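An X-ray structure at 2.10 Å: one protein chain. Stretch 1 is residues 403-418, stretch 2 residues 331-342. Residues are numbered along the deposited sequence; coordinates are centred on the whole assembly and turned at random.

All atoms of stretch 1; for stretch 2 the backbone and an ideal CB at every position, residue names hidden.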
ATOM      1  N   PHE A 403      14.540   7.806 -14.852  1.00 20.44           N
ATOM      2  CA  PHE A 403      14.480   6.587 -14.023  1.00 20.46           C
ATOM      3  C   PHE A 403      15.767   6.404 -13.210  1.00 22.20           C
ATOM      4  O   PHE A 403      15.732   5.965 -12.060  1.00 19.07           O
ATOM      5  CB  PHE A 403      14.241   5.323 -14.861  1.00 21.12           C
ATOM      6  CG  PHE A 403      12.916   5.314 -15.593  1.00 19.93           C
ATOM      7  CD1 PHE A 403      11.731   5.192 -14.900  1.00 17.26           C
ATOM      8  CD2 PHE A 403      12.876   5.441 -16.979  1.00 20.40           C
ATOM      9  CE1 PHE A 403      10.521   5.205 -15.554  1.00 20.31           C
ATOM     10  CE2 PHE A 403      11.651   5.436 -17.673  1.00 23.39           C
ATOM     11  CZ  PHE A 403      10.460   5.328 -16.950  1.00 21.04           C
ATOM     12  N   LYS A 404      16.893   6.774 -13.807  1.00 22.61           N
ATOM     13  CA  LYS A 404      18.188   6.559 -13.160  1.00 24.36           C
ATOM     14  C   LYS A 404      18.308   7.304 -11.806  1.00 21.32           C
ATOM     15  O   LYS A 404      19.060   6.874 -10.952  1.00 19.69           O
ATOM     16  CB  LYS A 404      19.358   6.848 -14.117  1.00 26.53           C
ATOM     17  CG  LYS A 404      19.538   8.292 -14.515  1.00 30.96           C
ATOM     18  CD  LYS A 404      20.692   8.446 -15.537  1.00 36.00           C
ATOM     19  CE  LYS A 404      21.376   9.827 -15.435  1.00 38.96           C
ATOM     20  NZ  LYS A 404      20.452  10.986 -15.698  1.00 37.06           N
ATOM     21  N   PHE A 405      17.536   8.380 -11.627  1.00 18.27           N
ATOM     22  CA  PHE A 405      17.494   9.125 -10.369  1.00 16.36           C
ATOM     23  C   PHE A 405      17.070   8.209  -9.199  1.00 16.53           C
ATOM     24  O   PHE A 405      17.887   7.960  -8.282  1.00 15.63           O
ATOM     25  CB  PHE A 405      16.587  10.374 -10.490  1.00 15.49           C
ATOM     26  CG  PHE A 405      16.285  11.050  -9.166  1.00 16.80           C
ATOM     27  CD1 PHE A 405      17.301  11.291  -8.227  1.00 17.15           C
ATOM     28  CD2 PHE A 405      14.991  11.475  -8.870  1.00 14.78           C
ATOM     29  CE1 PHE A 405      16.997  11.892  -6.973  1.00 17.37           C
ATOM     30  CE2 PHE A 405      14.707  12.084  -7.663  1.00 16.42           C
ATOM     31  CZ  PHE A 405      15.709  12.292  -6.705  1.00 14.66           C
ATOM     32  N   LEU A 406      15.835   7.677  -9.219  1.00 13.39           N
ATOM     33  CA  LEU A 406      15.451   6.764  -8.124  1.00 13.24           C
ATOM     34  C   LEU A 406      16.264   5.464  -8.153  1.00 13.09           C
ATOM     35  O   LEU A 406      16.631   4.952  -7.100  1.00 13.89           O
ATOM     36  CB  LEU A 406      13.943   6.497  -8.067  1.00 12.91           C
ATOM     37  CG  LEU A 406      13.021   7.715  -7.814  1.00 12.79           C
ATOM     38  CD1 LEU A 406      11.613   7.264  -7.451  1.00 12.19           C
ATOM     39  CD2 LEU A 406      13.563   8.634  -6.741  1.00 12.91           C
ATOM     40  N   ASP A 407      16.575   4.942  -9.338  1.00 12.46           N
ATOM     41  CA  ASP A 407      17.375   3.719  -9.426  1.00 14.94           C
ATOM     42  C   ASP A 407      18.703   3.880  -8.678  1.00 16.86           C
ATOM     43  O   ASP A 407      19.139   2.973  -7.957  1.00 18.29           O
ATOM     44  CB  ASP A 407      17.685   3.364 -10.896  1.00 14.65           C
ATOM     45  CG  ASP A 407      16.491   2.753 -11.635  1.00 15.76           C
ATOM     46  OD1 ASP A 407      15.427   2.470 -11.011  1.00 12.89           O
ATOM     47  OD2 ASP A 407      16.651   2.520 -12.861  1.00 15.18           O
ATOM     48  N   GLY A 408      19.347   5.038  -8.861  1.00 16.16           N
ATOM     49  CA  GLY A 408      20.639   5.289  -8.228  1.00 17.54           C
ATOM     50  C   GLY A 408      20.527   5.423  -6.717  1.00 16.68           C
ATOM     51  O   GLY A 408      21.392   4.958  -5.983  1.00 18.76           O
ATOM     52  N   TRP A 409      19.453   6.042  -6.237  1.00 15.32           N
ATOM     53  CA  TRP A 409      19.289   6.186  -4.792  1.00 15.37           C
ATOM     54  C   TRP A 409      19.106   4.821  -4.139  1.00 15.19           C
ATOM     55  O   TRP A 409      19.690   4.552  -3.102  1.00 15.28           O
ATOM     56  CB  TRP A 409      18.113   7.103  -4.450  1.00 14.08           C
ATOM     57  CG  TRP A 409      18.327   7.959  -3.221  1.00 12.43           C
ATOM     58  CD1 TRP A 409      19.262   7.779  -2.210  1.00 12.81           C
ATOM     59  CD2 TRP A 409      17.575   9.107  -2.862  1.00 12.02           C
ATOM     60  NE1 TRP A 409      19.130   8.767  -1.266  1.00 12.25           N
ATOM     61  CE2 TRP A 409      18.098   9.591  -1.641  1.00 12.30           C
ATOM     62  CE3 TRP A 409      16.511   9.797  -3.468  1.00 11.80           C
ATOM     63  CZ2 TRP A 409      17.599  10.725  -1.025  1.00 11.96           C
ATOM     64  CZ3 TRP A 409      16.002  10.895  -2.842  1.00 11.13           C
ATOM     65  CH2 TRP A 409      16.550  11.359  -1.634  1.00 11.75           C
ATOM     66  N   VAL A 410      18.290   3.962  -4.762  1.00 16.11           N
ATOM     67  CA  VAL A 410      18.007   2.638  -4.229  1.00 15.24           C
ATOM     68  C   VAL A 410      19.288   1.792  -4.295  1.00 16.58           C
ATOM     69  O   VAL A 410      19.614   1.061  -3.361  1.00 15.98           O
ATOM     70  CB  VAL A 410      16.848   1.956  -5.017  1.00 15.64           C
ATOM     71  CG1 VAL A 410      16.856   0.436  -4.818  1.00 15.51           C
ATOM     72  CG2 VAL A 410      15.486   2.559  -4.615  1.00 14.59           C
ATOM     73  N   ASN A 411      20.013   1.915  -5.407  1.00 18.77           N
ATOM     74  CA  ASN A 411      21.273   1.200  -5.585  1.00 19.64           C
ATOM     75  C   ASN A 411      22.292   1.649  -4.531  1.00 18.47           C
ATOM     76  O   ASN A 411      23.066   0.833  -4.011  1.00 16.18           O
ATOM     77  CB  ASN A 411      21.821   1.412  -7.005  1.00 21.65           C
ATOM     78  CG  ASN A 411      23.293   1.030  -7.125  1.00 29.62           C
ATOM     79  OD1 ASN A 411      23.634  -0.154  -7.224  1.00 30.92           O
ATOM     80  ND2 ASN A 411      24.180   2.043  -7.109  1.00 33.63           N
ATOM     81  N   SER A 412      22.261   2.944  -4.199  1.00 19.10           N
ATOM     82  CA  SER A 412      23.151   3.467  -3.152  1.00 19.06           C
ATOM     83  C   SER A 412      23.010   2.664  -1.856  1.00 19.41           C
ATOM     84  O   SER A 412      24.008   2.431  -1.181  1.00 19.93           O
ATOM     85  CB  SER A 412      22.958   4.975  -2.912  1.00 16.33           C
ATOM     86  OG  SER A 412      21.957   5.232  -1.942  1.00 18.05           O
ATOM     87  N   VAL A 413      21.785   2.219  -1.526  1.00 17.74           N
ATOM     88  CA  VAL A 413      21.560   1.430  -0.311  1.00 15.67           C
ATOM     89  C   VAL A 413      21.861  -0.055  -0.531  1.00 16.83           C
ATOM     90  O   VAL A 413      22.545  -0.679   0.288  1.00 16.61           O
ATOM     91  CB  VAL A 413      20.109   1.622   0.271  1.00 15.96           C
ATOM     92  CG1 VAL A 413      19.828   0.664   1.437  1.00 14.79           C
ATOM     93  CG2 VAL A 413      19.885   3.037   0.718  1.00 15.68           C
ATOM     94  N   THR A 414      21.383  -0.622  -1.642  1.00 17.83           N
ATOM     95  CA  THR A 414      21.446  -2.084  -1.829  1.00 18.02           C
ATOM     96  C   THR A 414      22.853  -2.595  -2.067  1.00 21.53           C
ATOM     97  O   THR A 414      23.195  -3.720  -1.633  1.00 21.00           O
ATOM     98  CB  THR A 414      20.479  -2.633  -2.925  1.00 16.62           C
ATOM     99  OG1 THR A 414      20.787  -2.078  -4.208  1.00 18.36           O
ATOM    100  CG2 THR A 414      19.013  -2.326  -2.571  1.00 17.11           C
ATOM    101  N   LYS A 415      23.669  -1.780  -2.742  1.00 21.33           N
ATOM    102  CA  LYS A 415      25.046  -2.167  -2.958  1.00 22.81           C
ATOM    103  C   LYS A 415      25.747  -2.369  -1.603  1.00 23.01           C
ATOM    104  O   LYS A 415      26.702  -3.125  -1.529  1.00 22.98           O
ATOM    105  CB  LYS A 415      25.791  -1.168  -3.857  1.00 23.15           C
ATOM    106  CG  LYS A 415      26.205   0.151  -3.183  1.00 23.25           C
ATOM    107  CD  LYS A 415      26.881   1.068  -4.187  1.00 24.04           C
ATOM    108  CE  LYS A 415      27.573   2.216  -3.458  1.00 29.07           C
ATOM    109  NZ  LYS A 415      27.998   3.344  -4.357  1.00 29.58           N
ATOM    110  N   ALA A 416      25.233  -1.747  -0.530  1.00 20.97           N
ATOM    111  CA  ALA A 416      25.891  -1.842   0.790  1.00 21.08           C
ATOM    112  C   ALA A 416      25.407  -3.006   1.656  1.00 21.36           C
ATOM    113  O   ALA A 416      25.875  -3.188   2.787  1.00 21.83           O
ATOM    114  CB  ALA A 416      25.755  -0.557   1.542  1.00 19.91           C
ATOM    115  N   LEU A 417      24.475  -3.798   1.140  1.00 20.37           N
ATOM    116  CA  LEU A 417      23.810  -4.802   1.992  1.00 19.41           C
ATOM    117  C   LEU A 417      23.806  -6.200   1.402  1.00 19.12           C
ATOM    118  O   LEU A 417      23.729  -6.353   0.182  1.00 21.11           O
ATOM    119  CB  LEU A 417      22.352  -4.377   2.273  1.00 17.25           C
ATOM    120  CG  LEU A 417      22.083  -3.120   3.112  1.00 17.21           C
ATOM    121  CD1 LEU A 417      20.565  -2.781   3.078  1.00 14.60           C
ATOM    122  CD2 LEU A 417      22.606  -3.276   4.558  1.00 15.77           C
ATOM    123  N   PRO A 418      23.851  -7.231   2.257  1.00 19.97           N
ATOM    124  CA  PRO A 418      23.616  -8.549   1.659  1.00 22.27           C
ATOM    125  C   PRO A 418      22.153  -8.591   1.195  1.00 24.88           C
ATOM    126  O   PRO A 418      21.313  -7.915   1.792  1.00 22.20           O
ATOM    127  CB  PRO A 418      23.836  -9.524   2.815  1.00 21.07           C
ATOM    128  CG  PRO A 418      23.664  -8.736   4.050  1.00 21.99           C
ATOM    129  CD  PRO A 418      23.945  -7.272   3.727  1.00 19.65           C
ATOM    130  N   UNK A 331      25.460   1.770   8.684  1.00 19.97           N
ATOM    131  CA  UNK A 331      26.696   1.330   8.036  1.00 20.27           C
ATOM    132  C   UNK A 331      26.931   2.075   6.741  1.00 21.66           C
ATOM    133  O   UNK A 331      26.657   3.276   6.621  1.00 18.23           O
ATOM    134  CB  UNK A 331      26.657  -0.176   7.770  1.00 20.27           C
ATOM    135  N   UNK A 332      27.424   1.357   5.749  1.00 23.15           N
ATOM    136  CA  UNK A 332      27.641   1.980   4.461  1.00 24.95           C
ATOM    137  C   UNK A 332      26.339   2.376   3.767  1.00 24.29           C
ATOM    138  O   UNK A 332      26.345   3.315   2.972  1.00 26.53           O
ATOM    139  CB  UNK A 332      28.440   1.034   3.562  1.00 24.95           C
ATOM    140  N   UNK A 333      25.241   1.688   4.093  1.00 22.49           N
ATOM    141  CA  UNK A 333      23.920   1.980   3.509  1.00 20.80           C
ATOM    142  C   UNK A 333      23.498   3.431   3.758  1.00 18.14           C
ATOM    143  O   UNK A 333      23.187   4.174   2.820  1.00 17.85           O
ATOM    144  CB  UNK A 333      22.867   1.031   4.085  1.00 20.80           C
ATOM    145  N   UNK A 334      23.526   3.850   5.013  1.00 18.11           N
ATOM    146  CA  UNK A 334      23.132   5.214   5.323  1.00 18.33           C
ATOM    147  C   UNK A 334      24.169   6.224   4.804  1.00 18.73           C
ATOM    148  O   UNK A 334      23.814   7.317   4.341  1.00 18.26           O
ATOM    149  CB  UNK A 334      22.943   5.374   6.833  1.00 18.33           C
ATOM    150  N   UNK A 335      25.440   5.846   4.859  1.00 20.11           N
ATOM    151  CA  UNK A 335      26.494   6.686   4.303  1.00 19.71           C
ATOM    152  C   UNK A 335      26.227   6.939   2.826  1.00 17.64           C
ATOM    153  O   UNK A 335      26.267   8.078   2.387  1.00 17.58           O
ATOM    154  CB  UNK A 335      27.866   6.038   4.498  1.00 19.71           C
ATOM    155  N   UNK A 336      25.941   5.872   2.072  1.00 17.72           N
ATOM    156  CA  UNK A 336      25.708   5.982   0.631  1.00 16.20           C
ATOM    157  C   UNK A 336      24.404   6.729   0.404  1.00 16.52           C
ATOM    158  O   UNK A 336      24.318   7.556  -0.488  1.00 16.25           O
ATOM    159  CB  UNK A 336      25.669   4.604  -0.033  1.00 16.20           C
ATOM    160  N   UNK A 337      23.397   6.443   1.224  1.00 15.97           N
ATOM    161  CA  UNK A 337      22.097   7.109   1.096  1.00 15.94           C
ATOM    162  C   UNK A 337      22.244   8.633   1.207  1.00 16.01           C
ATOM    163  O   UNK A 337      21.740   9.380   0.375  1.00 16.13           O
ATOM    164  CB  UNK A 337      21.131   6.595   2.165  1.00 15.94           C
ATOM    165  N   UNK A 338      22.933   9.078   2.257  1.00 17.39           N
ATOM    166  CA  UNK A 338      23.150  10.502   2.531  1.00 18.18           C
ATOM    167  C   UNK A 338      24.067  11.192   1.492  1.00 19.56           C
ATOM    168  O   UNK A 338      23.826  12.357   1.152  1.00 18.46           O
ATOM    169  CB  UNK A 338      23.753  10.661   3.928  1.00 18.18           C
ATOM    170  N   UNK A 339      25.089  10.476   0.996  1.00 17.77           N
ATOM    171  CA  UNK A 339      25.936  10.979  -0.109  1.00 18.86           C
ATOM    172  C   UNK A 339      25.071  11.374  -1.326  1.00 20.36           C
ATOM    173  O   UNK A 339      25.160  12.503  -1.832  1.00 18.03           O
ATOM    174  CB  UNK A 339      26.962   9.920  -0.517  1.00 18.86           C
ATOM    175  N   UNK A 340      24.203  10.443  -1.751  1.00 19.21           N
ATOM    176  CA  UNK A 340      23.295  10.647  -2.878  1.00 17.91           C
ATOM    177  C   UNK A 340      22.281  11.742  -2.577  1.00 17.35           C
ATOM    178  O   UNK A 340      22.014  12.596  -3.405  1.00 16.71           O
ATOM    179  CB  UNK A 340      22.571   9.344  -3.223  1.00 17.91           C
ATOM    180  N   UNK A 341      21.718  11.711  -1.373  1.00 17.30           N
ATOM    181  CA  UNK A 341      20.770  12.732  -0.906  1.00 17.06           C
ATOM    182  C   UNK A 341      21.314  14.130  -1.236  1.00 19.35           C
ATOM    183  O   UNK A 341      20.622  14.947  -1.879  1.00 18.55           O
ATOM    184  CB  UNK A 341      20.520  12.594   0.597  1.00 17.06           C
ATOM    185  N   UNK A 342      22.548  14.390  -0.789  1.00 18.46           N
ATOM    186  CA  UNK A 342      23.151  15.733  -0.887  1.00 20.42           C
ATOM    187  C   UNK A 342      23.817  16.037  -2.229  1.00 18.43           C
ATOM    188  O   UNK A 342      23.675  17.147  -2.727  1.00 15.87           O
ATOM    189  CB  UNK A 342      24.190  15.902   0.223  1.00 20.42           C
TER

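Two helices run nearly antiparallel, their axes 7.8 Å apart at closest approach, and the second can be read position by position against the first. Position 331 has a positive phi of 106°, which favours glycine, and no atom of stretch 1 lies near its ideal CB. It is Gly-331, at the N-cap position.

At 332 the CB points sideways and lies 3.7 Å from Ala-416 CB, with open space beyond; most polar residues would suit. Asp-332 forms a salt bridge within its own helix. Position 333 is tighter: the CA atoms of 333 and Val-413 are 4.5 Å apart, and the ideal CB is 4.0 Å from Val-413 CG1, with Ala-416 and Leu-417 close by. Something small and apolar fits. Ala-333 packs its CB 4.1 Å from Ala-416 CB, and a water accepts from Ala-333 N and donates weakly to Ala-416 O.

Positions 334 and 335 find nothing of stretch 1 within 5.5 Å of CB, so stretch 1 places no demand on them; they are Val-334 and Lys-335, whose NZ is 3.0 Å from Asp-332 OD1 in that salt bridge.

Position 336 points toward stretch 1, its ideal CB crowded 3.0 Å from Ser-412 O. Glycine would avoid that contact, but the carbonyl rewards a donor: Ser, Asn or Gln. Asn-336, chi1 m, curls back so that ND2 donates to Ser-412 O at 3.0 Å.

At 337 the CB points sideways between Val-413 CG2 and the indole of Trp-409, inviting a large apolar or aromatic group. Phe-337, chi1 t, lays its ring in an offset stack on the five-membered ring of Trp-409, centroids 4.4 Å apart. Its backbone helps too: Trp-409 NE1 donates to Phe-337 O at 3.1 Å.

Stretch 1 does not choose at 338, pointing away, or 339, sideways; many kinds would do. They are Val-338 and Asp-339.

Position 340 points toward stretch 1, with Trp-409 CD1 3.8 Å from its ideal CB. Gly-408 leaves room for a long side chain, flat ones especially: Phe, Tyr or Met. Carbonyls of Lys-404 and Phe-405 further along favour a hydroxyl. Tyr-340 is a knob among Phe-405, Gly-408, Trp-409 and Ser-412; its ring stacks offset on the indole, and OH lies 2.7 Å from Phe-405 O, a weak hydrogen bond. A CB on Gly-408 would sit 2.3 Å from Tyr-340 OH, so its absence leaves the space the hydroxyl occupies.

At 341 CB meets Trp-409 CZ2 at 3.8 Å, suiting apolar or aromatic groups; Tyr-341 packs its CB there. Position 342 points away, open to many kinds, and is Phe-342.

Stretch 2 (331-342) GDAVKNFVDYYF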
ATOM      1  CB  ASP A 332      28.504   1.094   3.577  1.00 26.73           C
ATOM      2  CG  ASP A 332      29.969   1.155   3.967  1.00 30.98           C
ATOM      3  OD1 ASP A 332      30.375   2.139   4.627  1.00 30.96           O
ATOM      4  OD2 ASP A 332      30.711   0.218   3.622  1.00 35.61           O
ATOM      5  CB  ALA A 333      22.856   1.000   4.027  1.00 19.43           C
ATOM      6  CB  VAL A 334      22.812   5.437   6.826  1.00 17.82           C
ATOM      7  CG1 VAL A 334      24.077   5.179   7.742  1.00 17.75           C
ATOM      8  CG2 VAL A 334      22.213   6.837   7.029  1.00 16.70           C
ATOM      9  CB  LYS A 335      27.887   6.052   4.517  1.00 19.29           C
ATOM     10  CG  LYS A 335      29.063   7.034   4.215  1.00 21.32           C
ATOM     11  CD  LYS A 335      30.427   6.292   4.187  0.50 21.16           C
ATOM     12  CE  LYS A 335      30.555   5.286   5.357  0.50 21.42           C
ATOM     13  NZ  LYS A 335      31.863   4.561   5.427  0.50 21.64           N
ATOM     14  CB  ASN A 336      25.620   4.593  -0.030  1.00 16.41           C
ATOM     15  CG  ASN A 336      26.915   3.815   0.061  1.00 17.33           C
ATOM     16  OD1 ASN A 336      27.958   4.391   0.365  1.00 18.85           O
ATOM     17  ND2 ASN A 336      26.863   2.501  -0.196  1.00 16.51           N
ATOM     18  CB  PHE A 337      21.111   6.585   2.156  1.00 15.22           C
ATOM     19  CG  PHE A 337      19.768   7.271   2.129  1.00 15.39           C
ATOM     20  CD1 PHE A 337      19.549   8.445   2.848  1.00 15.44           C
ATOM     21  CD2 PHE A 337      18.727   6.737   1.400  1.00 15.77           C
ATOM     22  CE1 PHE A 337      18.305   9.087   2.841  1.00 15.01           C
ATOM     23  CE2 PHE A 337      17.476   7.376   1.382  1.00 15.85           C
ATOM     24  CZ  PHE A 337      17.272   8.544   2.106  1.00 15.64           C
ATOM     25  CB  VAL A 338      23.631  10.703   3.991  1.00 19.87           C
ATOM     26  CG1 VAL A 338      24.067  12.145   4.250  1.00 16.85           C
ATOM     27  CG2 VAL A 338      22.481  10.303   4.983  1.00 18.94           C
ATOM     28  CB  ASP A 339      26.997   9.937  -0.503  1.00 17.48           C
ATOM     29  CG  ASP A 339      28.231   9.950   0.429  1.00 20.03           C
ATOM     30  OD1 ASP A 339      28.431  10.899   1.215  1.00 18.28           O
ATOM     31  OD2 ASP A 339      29.018   8.994   0.364  1.00 21.36           O
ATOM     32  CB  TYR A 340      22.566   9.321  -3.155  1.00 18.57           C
ATOM     33  CG  TYR A 340      21.994   9.177  -4.551  1.00 16.71           C
ATOM     34  CD1 TYR A 340      20.710   9.624  -4.856  1.00 17.94           C
ATOM     35  CD2 TYR A 340      22.746   8.584  -5.565  1.00 16.59           C
ATOM     36  CE1 TYR A 340      20.183   9.478  -6.157  1.00 17.11           C
ATOM     37  CE2 TYR A 340      22.234   8.412  -6.843  1.00 17.38           C
ATOM     38  CZ  TYR A 340      20.950   8.864  -7.131  1.00 17.75           C
ATOM     39  OH  TYR A 340      20.458   8.710  -8.405  1.00 19.30           O
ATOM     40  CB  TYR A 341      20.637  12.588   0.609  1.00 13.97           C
ATOM     41  CG  TYR A 341      19.520  13.306   1.307  1.00 13.80           C
ATOM     42  CD1 TYR A 341      18.696  14.252   0.654  1.00 12.53           C
ATOM     43  CD2 TYR A 341      19.277  13.041   2.662  1.00 12.24           C
ATOM     44  CE1 TYR A 341      17.659  14.908   1.347  1.00 12.92           C
ATOM     45  CE2 TYR A 341      18.263  13.693   3.348  1.00 13.06           C
ATOM     46  CZ  TYR A 341      17.457  14.618   2.702  1.00 12.61           C
ATOM     47  OH  TYR A 341      16.432  15.196   3.424  1.00 12.78           O
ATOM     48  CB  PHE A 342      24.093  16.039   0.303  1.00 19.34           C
ATOM     49  CG  PHE A 342      23.355  16.373   1.569  1.00 20.21           C
ATOM     50  CD1 PHE A 342      22.868  15.352   2.397  1.00 20.93           C
ATOM     51  CD2 PHE A 342      23.103  17.695   1.918  1.00 20.69           C
ATOM     52  CE1 PHE A 342      22.145  15.648   3.558  1.00 21.16           C
ATOM     53  CE2 PHE A 342      22.376  18.006   3.091  1.00 21.35           C
ATOM     54  CZ  PHE A 342      21.907  16.978   3.914  1.00 20.09           C
TER
HETATM   55  O   HOH W   1      25.251  -0.994   5.195  1.00 26.66           O
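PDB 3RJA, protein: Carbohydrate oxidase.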